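PDB 5U9C: dTDP-4-dehydrorhamnose reductase from Yersinia enterocolitica, which probably catalyses the NADPH-dependent reduction of dTDP-4-dehydro-beta-L-rhamnose to dTDP-L-rhamnose, a step of dTDP-L-rhamnose biosynthesis. Local coordinates for residues Cys72-His84 and Asn128-Ser140. Numbering follows the deposited sequence.
Sequences CEREPARAGIYNH and NYYGRSKLIGESS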
loop_
_atom_site.group_PDB
_atom_site.type_symbol
_atom_site.label_atom_id
_atom_site.label_comp_id
_atom_site.label_asym_id
_atom_site.label_seq_id
_atom_site.Cartn_x
_atom_site.Cartn_y
_atom_site.Cartn_z
ATOM N N CYS D 72 6.583 24.620 -2.625
ATOM C CA CYS D 72 5.268 24.214 -2.095
ATOM C C CYS D 72 5.394 23.158 -1.010
ATOM O O CYS D 72 4.606 23.168 -0.060
ATOM C CB CYS D 72 4.350 23.687 -3.190
ATOM S SG CYS D 72 3.691 24.927 -4.331
ATOM N N GLU D 73 6.368 22.243 -1.153
ATOM C CA GLU D 73 6.604 21.221 -0.132
ATOM C C GLU D 73 7.192 21.822 1.162
ATOM O O GLU D 73 6.754 21.471 2.259
ATOM C CB GLU D 73 7.523 20.120 -0.642
ATOM C CG GLU D 73 7.413 18.833 0.140
ATOM C CD GLU D 73 6.101 18.087 -0.113
ATOM O OE1 GLU D 73 5.297 18.505 -0.973
ATOM O OE2 GLU D 73 5.875 17.076 0.559
ATOM N N ARG D 74 8.147 22.734 1.041
ATOM C CA ARG D 74 8.739 23.378 2.225
ATOM C C ARG D 74 7.764 24.339 2.906
ATOM O O ARG D 74 7.795 24.491 4.130
ATOM C CB ARG D 74 9.997 24.188 1.858
ATOM C CG ARG D 74 11.123 23.358 1.287
ATOM C CD ARG D 74 12.407 24.170 1.173
ATOM N NE ARG D 74 12.318 25.256 0.209
ATOM C CZ ARG D 74 12.507 25.119 -1.107
ATOM N NH1 ARG D 74 12.388 26.166 -1.871
ATOM N NH2 ARG D 74 12.771 23.941 -1.671
ATOM N N GLU D 75 6.957 25.021 2.092
ATOM C CA GLU D 75 6.010 26.043 2.568
ATOM C C GLU D 75 4.606 25.755 2.078
ATOM O O GLU D 75 4.069 26.473 1.227
ATOM C CB GLU D 75 6.450 27.442 2.101
ATOM C CG GLU D 75 7.764 27.870 2.714
ATOM C CD GLU D 75 8.226 29.242 2.256
ATOM O OE1 GLU D 75 7.379 30.101 1.882
ATOM O OE2 GLU D 75 9.452 29.439 2.270
ATOM N N PRO D 76 3.986 24.694 2.623
ATOM C CA PRO D 76 2.625 24.369 2.166
ATOM C C PRO D 76 1.639 25.522 2.349
ATOM O O PRO D 76 0.666 25.588 1.601
ATOM C CB PRO D 76 2.237 23.144 2.997
ATOM C CG PRO D 76 3.249 23.037 4.083
ATOM C CD PRO D 76 4.483 23.766 3.642
ATOM N N ALA D 77 1.892 26.433 3.305
ATOM C CA ALA D 77 0.999 27.594 3.496
ATOM C C ALA D 77 0.920 28.427 2.231
ATOM O O ALA D 77 -0.149 28.918 1.856
ATOM C CB ALA D 77 1.462 28.475 4.659
ATOM N N ARG D 78 2.058 28.580 1.565
ATOM C CA ARG D 78 2.113 29.353 0.334
ATOM C C ARG D 78 1.347 28.636 -0.774
ATOM O O ARG D 78 0.585 29.264 -1.512
ATOM C CB ARG D 78 3.547 29.604 -0.072
ATOM C CG ARG D 78 3.691 30.458 -1.312
ATOM C CD ARG D 78 5.166 30.693 -1.581
ATOM N NE ARG D 78 5.381 31.491 -2.787
ATOM C CZ ARG D 78 5.656 32.787 -2.816
ATOM N NH1 ARG D 78 5.772 33.494 -1.691
ATOM N NH2 ARG D 78 5.843 33.379 -3.994
ATOM N N ALA D 79 1.548 27.331 -0.884
ATOM C CA ALA D 79 0.817 26.515 -1.858
ATOM C C ALA D 79 -0.704 26.638 -1.664
ATOM O O ALA D 79 -1.478 26.776 -2.631
ATOM C CB ALA D 79 1.233 25.052 -1.723
ATOM N N GLY D 80 -1.134 26.567 -0.406
ATOM C CA GLY D 80 -2.543 26.651 -0.071
ATOM C C GLY D 80 -3.150 28.001 -0.401
ATOM O O GLY D 80 -4.168 28.090 -1.070
ATOM N N ILE D 81 -2.507 29.059 0.068
ATOM C CA ILE D 81 -2.995 30.401 -0.192
ATOM C C ILE D 81 -3.062 30.739 -1.674
ATOM O O ILE D 81 -4.092 31.222 -2.161
ATOM C CB ILE D 81 -2.114 31.438 0.506
ATOM C CG1 ILE D 81 -2.215 31.253 2.034
ATOM C CG2 ILE D 81 -2.541 32.852 0.095
ATOM C CD1 ILE D 81 -1.197 32.024 2.838
ATOM N N TYR D 82 -1.983 30.445 -2.392
ATOM C CA TYR D 82 -1.884 30.806 -3.807
ATOM C C TYR D 82 -2.695 29.952 -4.755
ATOM O O TYR D 82 -3.246 30.475 -5.729
ATOM C CB TYR D 82 -0.433 30.728 -4.275
ATOM C CG TYR D 82 0.458 31.897 -3.910
ATOM C CD1 TYR D 82 0.552 32.364 -2.605
ATOM C CD2 TYR D 82 1.287 32.475 -4.876
ATOM C CE1 TYR D 82 1.415 33.416 -2.268
ATOM C CE2 TYR D 82 2.146 33.527 -4.554
ATOM C CZ TYR D 82 2.207 33.990 -3.252
ATOM O OH TYR D 82 3.060 35.033 -2.943
ATOM N N ASN D 83 -2.728 28.650 -4.508
ATOM C CA ASN D 83 -3.389 27.714 -5.429
ATOM C C ASN D 83 -4.774 27.312 -5.002
ATOM O O ASN D 83 -5.619 26.983 -5.856
ATOM C CB ASN D 83 -2.499 26.472 -5.642
ATOM C CG ASN D 83 -1.139 26.830 -6.237
ATOM O OD1 ASN D 83 -0.969 27.919 -6.797
ATOM N ND2 ASN D 83 -0.156 25.928 -6.105
ATOM N N HIS D 84 -5.019 27.305 -3.692
ATOM C CA HIS D 84 -6.347 26.949 -3.207
ATOM C C HIS D 84 -7.192 28.149 -2.811
ATOM O O HIS D 84 -8.210 28.401 -3.433
ATOM C CB HIS D 84 -6.286 25.944 -2.072
ATOM C CG HIS D 84 -7.615 25.673 -1.447
ATOM N ND1 HIS D 84 -7.765 25.440 -0.101
ATOM C CD2 HIS D 84 -8.867 25.713 -1.965
ATOM C CE1 HIS D 84 -9.046 25.257 0.170
ATOM N NE2 HIS D 84 -9.737 25.432 -0.942
ATOM N N ASN D 128 2.323 15.089 -3.396
ATOM C CA ASN D 128 2.997 16.231 -2.766
ATOM C C ASN D 128 2.063 17.418 -2.536
ATOM O O ASN D 128 0.902 17.406 -2.987
ATOM C CB ASN D 128 4.229 16.611 -3.607
ATOM C CG ASN D 128 3.928 16.724 -5.104
ATOM O OD1 ASN D 128 2.907 17.288 -5.523
ATOM N ND2 ASN D 128 4.852 16.224 -5.920
ATOM N N TYR D 129 2.547 18.433 -1.817
ATOM C CA TYR D 129 1.701 19.586 -1.504
ATOM C C TYR D 129 1.288 20.421 -2.704
ATOM O O TYR D 129 0.181 20.919 -2.730
ATOM C CB TYR D 129 2.255 20.431 -0.336
ATOM C CG TYR D 129 2.045 19.743 1.010
ATOM C CD1 TYR D 129 0.760 19.624 1.557
ATOM C CD2 TYR D 129 3.121 19.161 1.713
ATOM C CE1 TYR D 129 0.567 18.986 2.780
ATOM C CE2 TYR D 129 2.929 18.522 2.938
ATOM C CZ TYR D 129 1.659 18.439 3.467
ATOM O OH TYR D 129 1.461 17.779 4.644
ATOM N N TYR D 130 2.155 20.525 -3.713
ATOM C CA TYR D 130 1.803 21.233 -4.926
ATOM C C TYR D 130 0.565 20.569 -5.544
ATOM O O TYR D 130 -0.444 21.235 -5.816
ATOM C CB TYR D 130 2.961 21.237 -5.932
ATOM C CG TYR D 130 2.529 21.746 -7.287
ATOM C CD1 TYR D 130 2.146 23.078 -7.451
ATOM C CD2 TYR D 130 2.460 20.898 -8.386
ATOM C CE1 TYR D 130 1.703 23.551 -8.665
ATOM C CE2 TYR D 130 2.043 21.378 -9.624
ATOM C CZ TYR D 130 1.654 22.695 -9.748
ATOM O OH TYR D 130 1.232 23.191 -10.951
ATOM N N GLY D 131 0.642 19.255 -5.723
ATOM C CA GLY D 131 -0.474 18.492 -6.310
ATOM C C GLY D 131 -1.766 18.606 -5.503
ATOM O O GLY D 131 -2.856 18.809 -6.074
ATOM N N ARG D 132 -1.651 18.511 -4.172
ATOM C CA ARG D 132 -2.803 18.667 -3.305
ATOM C C ARG D 132 -3.450 20.052 -3.483
ATOM O O ARG D 132 -4.675 20.164 -3.546
ATOM C CB ARG D 132 -2.398 18.488 -1.846
ATOM C CG ARG D 132 -1.988 17.072 -1.487
ATOM C CD ARG D 132 -1.376 16.965 -0.103
ATOM N NE ARG D 132 -0.873 15.627 0.101
ATOM C CZ ARG D 132 0.379 15.272 0.352
ATOM N NH1 ARG D 132 1.320 16.164 0.626
ATOM N NH2 ARG D 132 0.659 13.977 0.481
ATOM N N SER D 133 -2.618 21.102 -3.550
ATOM C CA SER D 133 -3.129 22.470 -3.684
ATOM C C SER D 133 -3.857 22.696 -5.004
ATOM O O SER D 133 -4.888 23.371 -5.047
ATOM C CB SER D 133 -2.013 23.505 -3.477
ATOM O OG SER D 133 -1.068 23.542 -4.559
ATOM N N LYS D 134 -3.339 22.111 -6.081
ATOM C CA LYS D 134 -3.987 22.202 -7.388
ATOM C C LYS D 134 -5.312 21.434 -7.409
ATOM O O LYS D 134 -6.328 21.922 -7.969
ATOM C CB LYS D 134 -3.069 21.680 -8.504
ATOM C CG LYS D 134 -1.793 22.501 -8.744
ATOM C CD LYS D 134 -2.021 23.955 -9.163
ATOM C CE LYS D 134 -2.773 24.080 -10.477
ATOM N NZ LYS D 134 -2.871 25.475 -10.958
ATOM N N LEU D 135 -5.308 20.248 -6.796
ATOM C CA LEU D 135 -6.504 19.400 -6.757
ATOM C C LEU D 135 -7.632 20.036 -5.966
ATOM O O LEU D 135 -8.774 19.990 -6.381
ATOM C CB LEU D 135 -6.187 18.037 -6.159
ATOM C CG LEU D 135 -7.377 17.079 -6.030
ATOM C CD1 LEU D 135 -8.041 16.843 -7.373
ATOM C CD2 LEU D 135 -6.916 15.758 -5.417
ATOM N N ILE D 136 -7.330 20.602 -4.805
ATOM C CA ILE D 136 -8.406 21.218 -4.034
ATOM C C ILE D 136 -8.872 22.496 -4.788
ATOM O O ILE D 136 -10.058 22.847 -4.753
ATOM C CB ILE D 136 -8.017 21.452 -2.555
ATOM C CG1 ILE D 136 -9.234 21.900 -1.722
ATOM C CG2 ILE D 136 -6.884 22.445 -2.431
ATOM C CD1 ILE D 136 -10.295 20.844 -1.524
ATOM N N GLY D 137 -7.956 23.151 -5.516
ATOM C CA GLY D 137 -8.332 24.313 -6.328
ATOM C C GLY D 137 -9.336 23.842 -7.382
ATOM O O GLY D 137 -10.353 24.526 -7.634
ATOM N N GLU D 138 -9.091 22.668 -7.980
ATOM C CA GLU D 138 -10.055 22.103 -8.960
ATOM C C GLU D 138 -11.430 21.915 -8.330
ATOM O O GLU D 138 -12.437 22.270 -8.943
ATOM C CB GLU D 138 -9.634 20.747 -9.530
ATOM C CG GLU D 138 -8.360 20.689 -10.372
ATOM C CD GLU D 138 -8.157 19.311 -11.004
ATOM O OE1 GLU D 138 -9.078 18.460 -10.912
ATOM O OE2 GLU D 138 -7.092 19.079 -11.616
ATOM N N SER D 139 -11.468 21.359 -7.121
ATOM C CA SER D 139 -12.735 21.148 -6.418
ATOM C C SER D 139 -13.490 22.473 -6.291
ATOM O O SER D 139 -14.691 22.537 -6.597
ATOM C CB SER D 139 -12.522 20.555 -5.019
ATOM O OG SER D 139 -11.838 19.318 -5.061
ATOM N N SER D 140 -12.769 23.529 -5.893
ATOM C CA SER D 140 -13.370 24.862 -5.706
ATOM C C SER D 140 -14.042 25.349 -6.985
ATOM O O SER D 140 -15.131 25.930 -6.947
ATOM C CB SER D 140 -12.307 25.886 -5.300
ATOM O OG SER D 140 -11.878 25.640 -3.994
HETATM O O HOH W 1 4.962 19.997 -3.330
HETATM O O HOH W 2 3.918 15.280 0.833
HETATM O O HOH W 3 -3.753 27.131 -8.765
#
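Pro76 offers a C-H bond of CB to one face of the Tyr129 ring, a CH-pi contact 4.2 Å from the centroid, while Arg132 is long enough to bring NH1 over the centre of the opposite face. The Tyr129 hydroxyl is hydrogen-bonded to Asp122 and Lys115 of a second subunit. At the far end, Ile136 CG1 sits 3.8 Å from the His84 ring centroid, over one face, and Ser140 OG, hydrogen-bonded to Glu88 OE1, lies at the ring's edge. Cys72 SG meets the edge of Tyr130, one face of which is covered, toward the rim, by Lys134 CG. These helices flank the parallel sheet of a Rossmann-type fold, their axes 28° apart and 8.3 Å at closest approach. The CA atoms of Gly137 and His84 are 4.5 Å apart; a side chain at Gly137 would run into Asn83 O, so glycine suits the place. Midway, Asn83 ND2 donates to Ser133 OG (3.0 Å) within the amide plane; chi1 of 71° turns OG back to donate to Tyr130 O, one turn earlier. Asn83 OD1 accepts from Glu66 N. Glu73, bent at chi2, brings the syn lone pair of OE1 to Tyr129 N (2.9 Å), a first-turn backbone NH; the N-H...O angle is 174°.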